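Local coordinates for surface protein SPB1 (PDB 4UZG) that forms the backbone subunit of group B streptococcus pilus 2b, the repeating structural protein that sortases probably link into the pilus shaft, at residues A135-A140 against R167-I171; Q197-N202 against G210-T216; K232-L238 against S253-G259. All blocks are in the same frame, centred on the assembly; numbering follows the deposited sequence.

Interaction 1: residues A135-A140 against R167-I171; sequences AKPGSA and RDGQI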
loop_
_atom_site.group_PDB
_atom_site.type_symbol
_atom_site.label_atom_id
_atom_site.label_comp_id
_atom_site.label_asym_id
_atom_site.label_seq_id
_atom_site.Cartn_x
_atom_site.Cartn_y
_atom_site.Cartn_z
ATOM N N ALA A 135 5.033 3.069 6.646
ATOM C CA ALA A 135 5.318 2.009 5.699
ATOM C C ALA A 135 6.772 2.080 5.248
ATOM O O ALA A 135 7.338 3.162 5.061
ATOM C CB ALA A 135 4.417 2.144 4.507
ATOM N N LYS A 136 7.385 0.924 5.077
ATOM C CA LYS A 136 8.747 0.860 4.584
ATOM C C LYS A 136 8.742 0.707 3.083
ATOM O O LYS A 136 7.946 -0.050 2.537
ATOM C CB LYS A 136 9.467 -0.333 5.203
ATOM C CG LYS A 136 9.450 -0.354 6.697
ATOM C CD LYS A 136 10.304 0.718 7.277
ATOM C CE LYS A 136 10.589 0.413 8.744
ATOM N NZ LYS A 136 11.153 1.585 9.458
ATOM N N PRO A 137 9.697 1.355 2.389
ATOM C CA PRO A 137 9.754 1.269 0.926
ATOM C C PRO A 137 10.531 0.048 0.454
ATOM O O PRO A 137 11.313 -0.559 1.174
ATOM C CB PRO A 137 10.482 2.575 0.541
ATOM C CG PRO A 137 11.435 2.777 1.682
ATOM C CD PRO A 137 10.644 2.369 2.900
ATOM N N GLY A 138 10.310 -0.275 -0.814
ATOM C CA GLY A 138 11.095 -1.291 -1.488
ATOM C C GLY A 138 10.421 -2.642 -1.628
ATOM O O GLY A 138 9.251 -2.826 -1.262
ATOM N N SER A 139 11.197 -3.585 -2.142
ATOM C CA SER A 139 10.707 -4.873 -2.638
ATOM C C SER A 139 11.082 -6.066 -1.752
ATOM O O SER A 139 10.773 -7.196 -2.093
ATOM C CB SER A 139 11.265 -5.095 -4.053
ATOM O OG SER A 139 10.884 -4.040 -4.915
ATOM N N ALA A 140 11.750 -5.816 -0.630
ATOM C CA ALA A 140 12.244 -6.891 0.230
ATOM C C ALA A 140 11.138 -7.467 1.110
ATOM O O ALA A 140 9.981 -7.071 1.031
ATOM C CB ALA A 140 13.379 -6.368 1.092
ATOM N N ARG A 167 3.208 -2.059 -0.910
ATOM C CA ARG A 167 4.521 -1.588 -1.349
ATOM C C ARG A 167 4.503 -0.131 -1.765
ATOM O O ARG A 167 3.521 0.342 -2.352
ATOM C CB ARG A 167 5.000 -2.413 -2.545
ATOM C CG ARG A 167 5.037 -3.892 -2.397
ATOM C CD ARG A 167 6.289 -4.344 -1.845
ATOM N NE ARG A 167 6.377 -5.775 -1.599
ATOM C CZ ARG A 167 7.330 -6.281 -0.856
ATOM N NH1 ARG A 167 8.234 -5.485 -0.329
ATOM N NH2 ARG A 167 7.365 -7.564 -0.602
ATOM N N ASP A 168 5.614 0.551 -1.512
ATOM C CA ASP A 168 5.849 1.883 -2.040
ATOM C C ASP A 168 7.333 2.060 -2.348
ATOM O O ASP A 168 8.134 1.164 -2.086
ATOM C CB ASP A 168 5.256 2.987 -1.137
ATOM C CG ASP A 168 5.934 3.164 0.196
ATOM O OD1 ASP A 168 7.047 2.701 0.438
ATOM O OD2 ASP A 168 5.283 3.872 1.035
ATOM N N GLY A 169 7.670 3.194 -2.952
ATOM C CA GLY A 169 9.013 3.469 -3.409
ATOM C C GLY A 169 9.637 4.697 -2.773
ATOM O O GLY A 169 8.979 5.480 -2.081
ATOM N N GLN A 170 10.927 4.832 -3.019
ATOM C CA GLN A 170 11.720 5.917 -2.465
ATOM C C GLN A 170 12.702 6.448 -3.503
ATOM O O GLN A 170 13.327 5.649 -4.219
ATOM C CB GLN A 170 12.493 5.412 -1.263
ATOM C CG GLN A 170 13.438 6.416 -0.613
ATOM C CD GLN A 170 14.116 5.791 0.548
ATOM O OE1 GLN A 170 15.174 5.150 0.396
ATOM N NE2 GLN A 170 13.518 5.916 1.703
ATOM N N ILE A 171 12.821 7.772 -3.559
ATOM C CA ILE A 171 13.798 8.434 -4.410
ATOM C C ILE A 171 14.806 9.137 -3.500
ATOM O O ILE A 171 14.436 10.000 -2.696
ATOM C CB ILE A 171 13.134 9.465 -5.336
ATOM C CG1 ILE A 171 12.075 8.805 -6.234
ATOM C CG2 ILE A 171 14.188 10.189 -6.173
ATOM C CD1 ILE A 171 11.254 9.788 -7.067
HETATM O O HOH W 1 6.692 4.881 2.977
HETATM O O HOH W 2 7.306 -1.211 0.101
#

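Interaction 2: residues Q197-N202 against G210-T216; sequences QFLNFN and GTEANAT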
loop_
_atom_site.group_PDB
_atom_site.type_symbol
_atom_site.label_atom_id
_atom_site.label_comp_id
_atom_site.label_asym_id
_atom_site.label_seq_id
_atom_site.Cartn_x
_atom_site.Cartn_y
_atom_site.Cartn_z
ATOM N N GLN A 197 1.787 17.891 -12.366
ATOM C CA GLN A 197 1.534 18.318 -11.000
ATOM C C GLN A 197 2.763 18.185 -10.132
ATOM O O GLN A 197 3.699 17.449 -10.466
ATOM C CB GLN A 197 0.391 17.511 -10.391
ATOM C CG GLN A 197 -0.926 17.651 -11.137
ATOM C CD GLN A 197 -1.820 16.470 -10.922
ATOM O OE1 GLN A 197 -1.431 15.321 -11.137
ATOM N NE2 GLN A 197 -3.022 16.740 -10.445
ATOM N N PHE A 198 2.723 18.869 -8.996
ATOM C CA PHE A 198 3.856 18.987 -8.096
ATOM C C PHE A 198 3.513 18.415 -6.730
ATOM O O PHE A 198 2.407 18.584 -6.207
ATOM C CB PHE A 198 4.290 20.448 -7.944
ATOM C CG PHE A 198 4.764 21.026 -9.232
ATOM C CD1 PHE A 198 3.856 21.462 -10.189
ATOM C CD2 PHE A 198 6.118 21.056 -9.538
ATOM C CE1 PHE A 198 4.289 21.949 -11.421
ATOM C CE2 PHE A 198 6.563 21.557 -10.776
ATOM C CZ PHE A 198 5.638 21.995 -11.708
ATOM N N LEU A 199 4.480 17.729 -6.132
ATOM C CA LEU A 199 4.295 17.051 -4.858
ATOM C C LEU A 199 4.156 18.009 -3.698
ATOM O O LEU A 199 5.044 18.851 -3.451
ATOM C CB LEU A 199 5.505 16.152 -4.594
ATOM C CG LEU A 199 5.571 15.471 -3.225
ATOM C CD1 LEU A 199 4.405 14.505 -3.053
ATOM C CD2 LEU A 199 6.913 14.761 -3.065
ATOM N N ASN A 200 3.065 17.863 -2.955
ATOM C CA ASN A 200 2.905 18.455 -1.639
ATOM C C ASN A 200 2.850 17.287 -0.656
ATOM O O ASN A 200 1.915 16.471 -0.707
ATOM C CB ASN A 200 1.645 19.299 -1.531
ATOM C CG ASN A 200 1.456 19.837 -0.108
ATOM O OD1 ASN A 200 1.493 19.120 0.869
ATOM N ND2 ASN A 200 1.367 21.138 0.009
ATOM N N PHE A 201 3.852 17.198 0.199
ATOM C CA PHE A 201 3.965 16.121 1.173
ATOM C C PHE A 201 3.987 16.731 2.584
ATOM O O PHE A 201 4.555 16.173 3.531
ATOM C CB PHE A 201 5.213 15.265 0.912
ATOM C CG PHE A 201 5.105 13.783 1.268
ATOM C CD1 PHE A 201 4.095 13.273 2.083
ATOM C CD2 PHE A 201 6.068 12.911 0.790
ATOM C CE1 PHE A 201 4.086 11.925 2.412
ATOM C CE2 PHE A 201 6.049 11.568 1.108
ATOM C CZ PHE A 201 5.053 11.075 1.912
ATOM N N ASN A 202 3.316 17.870 2.738
ATOM C CA ASN A 202 3.304 18.528 4.040
ATOM C C ASN A 202 2.509 17.762 5.088
ATOM O O ASN A 202 2.845 17.806 6.272
ATOM C CB ASN A 202 2.816 19.946 3.904
ATOM C CG ASN A 202 3.776 20.802 3.084
ATOM O OD1 ASN A 202 4.946 20.444 2.827
ATOM N ND2 ASN A 202 3.286 21.933 2.653
ATOM N N GLY A 210 -0.472 18.772 -6.954
ATOM C CA GLY A 210 -1.186 20.000 -7.254
ATOM C C GLY A 210 -0.302 21.073 -7.828
ATOM O O GLY A 210 0.584 20.793 -8.640
ATOM N N THR A 211 -0.576 22.313 -7.469
ATOM C CA THR A 211 0.121 23.439 -8.083
ATOM C C THR A 211 1.580 23.504 -7.627
ATOM O O THR A 211 1.972 23.008 -6.567
ATOM C CB THR A 211 -0.533 24.771 -7.734
ATOM O OG1 THR A 211 -0.320 25.005 -6.333
ATOM C CG2 THR A 211 -2.016 24.812 -8.093
ATOM N N GLU A 212 2.399 24.152 -8.450
ATOM C CA GLU A 212 3.785 24.373 -8.090
ATOM C C GLU A 212 3.882 25.257 -6.840
ATOM O O GLU A 212 4.725 25.049 -5.987
ATOM C CB GLU A 212 4.541 24.970 -9.274
ATOM C CG GLU A 212 6.034 25.064 -9.004
ATOM C CD GLU A 212 6.842 25.485 -10.203
ATOM O OE1 GLU A 212 6.266 25.742 -11.284
ATOM O OE2 GLU A 212 8.075 25.565 -10.059
ATOM N N ALA A 213 3.008 26.248 -6.723
ATOM C CA ALA A 213 3.079 27.156 -5.597
ATOM C C ALA A 213 2.831 26.411 -4.277
ATOM O O ALA A 213 3.339 26.817 -3.219
ATOM C CB ALA A 213 2.087 28.305 -5.777
ATOM N N ASN A 214 2.062 25.330 -4.335
ATOM C CA ASN A 214 1.765 24.533 -3.152
ATOM C C ASN A 214 2.733 23.382 -2.896
ATOM O O ASN A 214 2.565 22.630 -1.959
ATOM C CB ASN A 214 0.348 23.986 -3.282
ATOM C CG ASN A 214 -0.743 25.074 -3.128
ATOM O OD1 ASN A 214 -0.489 26.155 -2.548
ATOM N ND2 ASN A 214 -1.938 24.805 -3.658
ATOM N N ALA A 215 3.768 23.261 -3.707
ATOM C CA ALA A 215 4.693 22.151 -3.608
ATOM C C ALA A 215 5.576 22.230 -2.365
ATOM O O ALA A 215 5.952 23.303 -1.903
ATOM C CB ALA A 215 5.570 22.090 -4.822
ATOM N N THR A 216 5.963 21.064 -1.876
ATOM C CA THR A 216 6.962 20.959 -0.834
ATOM C C THR A 216 8.350 21.168 -1.411
ATOM O O THR A 216 8.754 20.511 -2.357
ATOM C CB THR A 216 6.900 19.561 -0.187
ATOM O OG1 THR A 216 5.595 19.354 0.361
ATOM C CG2 THR A 216 7.972 19.395 0.873
HETATM O O HOH W 3 1.321 20.848 -4.866
HETATM O O HOH W 4 7.772 18.845 -4.343
#

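Interaction 3: residues K232-L238 against S253-G259; sequences KEGTYYL and SQKVILG. With EDO (1,2-ethanediol), chain B.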
loop_
_atom_site.group_PDB
_atom_site.type_symbol
_atom_site.label_atom_id
_atom_site.label_comp_id
_atom_site.label_asym_id
_atom_site.label_seq_id
_atom_site.Cartn_x
_atom_site.Cartn_y
_atom_site.Cartn_z
ATOM N N LYS A 232 4.306 5.955 -5.244
ATOM C CA LYS A 232 3.872 4.954 -6.185
ATOM C C LYS A 232 4.878 4.836 -7.331
ATOM O O LYS A 232 5.539 5.814 -7.704
ATOM C CB LYS A 232 2.482 5.395 -6.721
ATOM C CG LYS A 232 1.743 4.345 -7.526
ATOM C CD LYS A 232 0.353 4.854 -7.906
ATOM C CE LYS A 232 -0.489 3.848 -8.666
ATOM N NZ LYS A 232 -0.958 2.736 -7.772
ATOM N N GLU A 233 4.970 3.673 -7.950
ATOM C CA GLU A 233 5.756 3.530 -9.162
ATOM C C GLU A 233 5.296 4.540 -10.207
ATOM O O GLU A 233 4.124 4.928 -10.248
ATOM C CB GLU A 233 5.622 2.119 -9.719
ATOM C CG GLU A 233 4.262 1.854 -10.286
ATOM C CD GLU A 233 3.982 0.373 -10.415
ATOM O OE1 GLU A 233 3.457 -0.211 -9.446
ATOM O OE2 GLU A 233 4.293 -0.192 -11.484
ATOM N N GLY A 234 6.216 4.923 -11.082
ATOM C CA GLY A 234 5.904 5.843 -12.159
ATOM C C GLY A 234 7.121 6.637 -12.566
ATOM O O GLY A 234 8.243 6.352 -12.179
ATOM N N THR A 235 6.843 7.637 -13.383
ATOM C CA THR A 235 7.884 8.515 -13.918
ATOM C C THR A 235 7.743 9.891 -13.274
ATOM O O THR A 235 6.672 10.490 -13.328
ATOM C CB THR A 235 7.766 8.653 -15.444
ATOM O OG1 THR A 235 7.819 7.359 -16.033
ATOM C CG2 THR A 235 8.902 9.505 -15.998
ATOM N N TYR A 236 8.807 10.381 -12.660
ATOM C CA TYR A 236 8.810 11.644 -11.958
ATOM C C TYR A 236 9.901 12.530 -12.529
ATOM O O TYR A 236 10.780 12.064 -13.259
ATOM C CB TYR A 236 9.027 11.396 -10.452
ATOM C CG TYR A 236 7.931 10.559 -9.839
ATOM C CD1 TYR A 236 6.764 11.153 -9.394
ATOM C CD2 TYR A 236 8.024 9.174 -9.754
ATOM C CE1 TYR A 236 5.718 10.393 -8.854
ATOM C CE2 TYR A 236 7.000 8.412 -9.231
ATOM C CZ TYR A 236 5.843 9.020 -8.758
ATOM O OH TYR A 236 4.793 8.298 -8.222
ATOM N N TYR A 237 9.854 13.805 -12.168
ATOM C CA TYR A 237 10.798 14.781 -12.698
ATOM C C TYR A 237 11.299 15.669 -11.579
ATOM O O TYR A 237 10.517 16.270 -10.839
ATOM C CB TYR A 237 10.125 15.633 -13.792
ATOM C CG TYR A 237 9.729 14.793 -14.988
ATOM C CD1 TYR A 237 8.493 14.160 -15.042
ATOM C CD2 TYR A 237 10.621 14.580 -16.030
ATOM C CE1 TYR A 237 8.144 13.347 -16.111
ATOM C CE2 TYR A 237 10.278 13.755 -17.112
ATOM C CZ TYR A 237 9.032 13.151 -17.142
ATOM O OH TYR A 237 8.718 12.340 -18.212
ATOM N N LEU A 238 12.620 15.752 -11.470
ATOM C CA LEU A 238 13.272 16.571 -10.456
ATOM C C LEU A 238 13.442 17.973 -11.006
ATOM O O LEU A 238 14.135 18.155 -12.005
ATOM C CB LEU A 238 14.640 15.999 -10.117
ATOM C CG LEU A 238 14.672 14.508 -9.725
ATOM C CD1 LEU A 238 16.095 14.034 -9.487
ATOM C CD2 LEU A 238 13.816 14.202 -8.554
ATOM N N SER A 253 14.314 19.750 -16.221
ATOM C CA SER A 253 14.137 18.800 -15.165
ATOM C C SER A 253 14.872 17.517 -15.497
ATOM O O SER A 253 15.324 17.309 -16.624
ATOM C CB SER A 253 12.654 18.550 -14.936
ATOM O OG SER A 253 12.093 17.868 -16.040
ATOM N N GLN A 254 15.007 16.662 -14.494
ATOM C CA GLN A 254 15.629 15.359 -14.677
ATOM C C GLN A 254 14.614 14.256 -14.420
ATOM O O GLN A 254 14.042 14.165 -13.338
ATOM C CB GLN A 254 16.826 15.192 -13.763
ATOM C CG GLN A 254 17.539 13.886 -13.975
ATOM C CD GLN A 254 18.903 13.853 -13.311
ATOM O OE1 GLN A 254 19.619 14.843 -13.325
ATOM N NE2 GLN A 254 19.245 12.728 -12.699
ATOM N N LYS A 255 14.413 13.393 -15.411
ATOM C CA LYS A 255 13.502 12.266 -15.285
ATOM C C LYS A 255 14.056 11.198 -14.347
ATOM O O LYS A 255 15.242 10.859 -14.423
ATOM C CB LYS A 255 13.281 11.665 -16.668
ATOM C CG LYS A 255 12.242 10.550 -16.671
ATOM C CD LYS A 255 11.859 10.113 -18.082
ATOM C CE LYS A 255 12.965 9.453 -18.812
ATOM N NZ LYS A 255 12.457 9.099 -20.181
ATOM N N VAL A 256 13.194 10.655 -13.495
ATOM C CA VAL A 256 13.540 9.565 -12.588
ATOM C C VAL A 256 12.386 8.561 -12.607
ATOM O O VAL A 256 11.250 8.906 -12.286
ATOM C CB VAL A 256 13.716 10.065 -11.153
ATOM C CG1 VAL A 256 14.064 8.892 -10.234
ATOM C CG2 VAL A 256 14.715 11.158 -11.049
ATOM N N ILE A 257 12.687 7.318 -12.966
ATOM C CA ILE A 257 11.701 6.255 -12.970
ATOM C C ILE A 257 11.804 5.443 -11.683
ATOM O O ILE A 257 12.880 5.031 -11.254
ATOM C CB ILE A 257 11.862 5.363 -14.203
ATOM C CG1 ILE A 257 11.526 6.188 -15.455
ATOM C CG2 ILE A 257 10.962 4.134 -14.099
ATOM C CD1 ILE A 257 11.827 5.503 -16.738
ATOM N N LEU A 258 10.640 5.199 -11.103
ATOM C CA LEU A 258 10.501 4.393 -9.938
ATOM C C LEU A 258 9.674 3.168 -10.375
ATOM O O LEU A 258 8.615 3.295 -10.996
ATOM C CB LEU A 258 9.789 5.292 -8.941
ATOM C CG LEU A 258 9.722 4.844 -7.510
ATOM C CD1 LEU A 258 11.075 4.473 -6.870
ATOM C CD2 LEU A 258 9.044 5.920 -6.689
ATOM N N GLY A 259 10.173 1.979 -10.064
ATOM C CA GLY A 259 9.536 0.749 -10.510
ATOM C C GLY A 259 10.096 0.248 -11.831
ATOM O O GLY A 259 11.263 0.475 -12.141
HETATM C C1 EDO B . 3.075 8.523 -13.050
HETATM O O1 EDO B . 4.127 8.117 -13.897
HETATM C C2 EDO B . 3.652 9.222 -11.833
HETATM O O2 EDO B . 4.261 10.446 -12.186
#

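Interaction 1: residues A135-A140 against R167-I171
Arg167 reaches along the loop 135-140 and ends at the carbonyl oxygens of Gly138 and Ala140. From CB, its CG lies beside the backbone N, and a sharp bend at chi2 (-88°) turns the chain toward the loop. CD then passes 3.4 Å from Gly138 O, and beyond NE the guanidinium turns its edge to the carbonyls of Gly138 and Ala140. NH1 gives one hydrogen bond to Ala140 O at 2.7 Å, which lies in the plane of both the guanidinium and the carbonyl, and a second, more bent one to Gly138 O at 3.0 Å, an oxygen tilted from the guanidinium plane. NH2 adds a weak bond to Ala140 O, while Ser139 O sits over one face of the group.

Next along the chain, Asp168 works through both backbone and side chain. Its O accepts a nearly straight hydrogen bond (173°) from Gly138 N at 2.9 Å. Its carboxylate lies against Ala135 and Pro137: OD1 comes 3.1 Å from Pro137 CA, and OD2 accepts from a water at 2.6 Å that also donates to Ala135 O. A second water accepts from Asp168 N and sits close to Lys136 O and Gly138 O. The Pro137 ring leans obliquely on Gln170; Pro137 CG lies 3.8 Å from Gln170 NE2, which hydrogen-bonds to Thr229 OG1 of strand 225-231.

The contact joins the loop after strand 121-131 to the start of strand 169-177, a strand of the prealbumin-like domain. It is mostly polar: one cationic group collects carbonyl oxygens, an arrangement that fixes the rotation of the guanidinium and holds the loop's backbone to the start of that strand.

Interaction 2: residues Q197-N202 against G210-T216
Phe198 and Glu212 make the main side-chain stack. Glu212 CB lies over the centre of the phenyl ring, a CH-pi contact 3.7 Å from the centroid, and the extended chain of Glu212 crosses the face obliquely until its carboxylate lies almost parallel to the ring, the planes 11° apart. Glu212 OE2 then meets Lys241 in a salt bridge. Beside the stack, Phe198 CB packs against Ala215 CB at 3.8 Å.

Backbone bonds set the register. Phe198 and Gly210 form an antiparallel hydrogen-bonded pair, Phe198 N to Gly210 O at 2.9 Å and Gly210 N to Phe198 O at 3.0 Å. Past the type I turn from Glu212 to Ala215, Thr216 N bonds to Leu199 O at 2.9 Å. One water donates to Phe198 O and Thr211 O between these pairings; another donates to Leu199 O and Thr216 O.

Side chains grip backbone at the far end. With CG anti to its own N (chi1 176°), Asn200 sends ND2 to Asn214 O at 2.7 Å, while its OD1 accepts from Asn202 N in an Asx turn. Thr216 OG1 takes the hydrogen of Phe201 N at 2.8 Å, in a nearly straight bond (168°).

The segments flank residues 203-209, which carry the calcium-binding Asn206, Val207 and Glu208. Within these segments regular pairing is limited to the Phe198-Gly210 bridge; one further backbone bond, the Asn200 amide, the Thr216 hydroxyl and two waters supply the polar links that hold the irregular return segment alongside 198-202.

Interaction 3: residues K232-L238 against S253-G259
An antiparallel strand pair at the edge of the four-stranded sheet of the prealbumin-like domain joins residues 234-238 to 254-258. Six backbone hydrogen bonds link Gly234 with Leu258, Tyr236 with Val256 and Leu238 with Gln254, the one from Leu258 N to Gly234 O being 2.9 Å and almost straight.

On the face bearing Thr235, Tyr237, Lys255 and Ile257, the aliphatic part of Lys255 runs beside the tyrosine in the same direction, its CB 3.7 Å from Tyr237 CE2, while its CG meets Thr235 CG2 at 3.6 Å. Ile257 lies alongside Thr235.

The other face is more apolar. The Leu238 side chain slants across Val256, CD1 3.6 Å from Val256 CG2, and Leu258 CD2 touches Tyr236 CE2. The Tyr236 hydroxyl donates to Lys232 O at 2.6 Å, holding that end of the ring. One 1,2-ethanediol, probably from the crystallisation liquor, hydrogen-bonds to Thr235 N, Thr235 O and Ala194 N, with O2 over the face of the Tyr236 ring.

Strand 188-192 flanks 234-240 on the side away from 254-258, Leu191 touching both Tyr236 and Leu238. Strand 273-279 of the facing sheet packs through Val273, Pro275 and Val277 against Val256 and Leu238.

Following the chain, the three contacts come in series, none enclosing or crossing another. Interaction 1 closes first, closing a loop that contains strands 146-153 and 162-165 of the ten-stranded sheet and tying the loop after strand 121-131 to the start of strand 169-177. Interaction 2 then closes a short excursion around the calcium-binding residues 206-208, and interaction 3 joins the two strands at one edge of the four-stranded sheet. Interactions 1 and 3 touch: Leu258 packs on Gln170 and Ile171, and Tyr236 on Ile171, so the three- and four-stranded sheets meet there. Interaction 2 stands apart at the surface, nearest atoms about 7 Å from either.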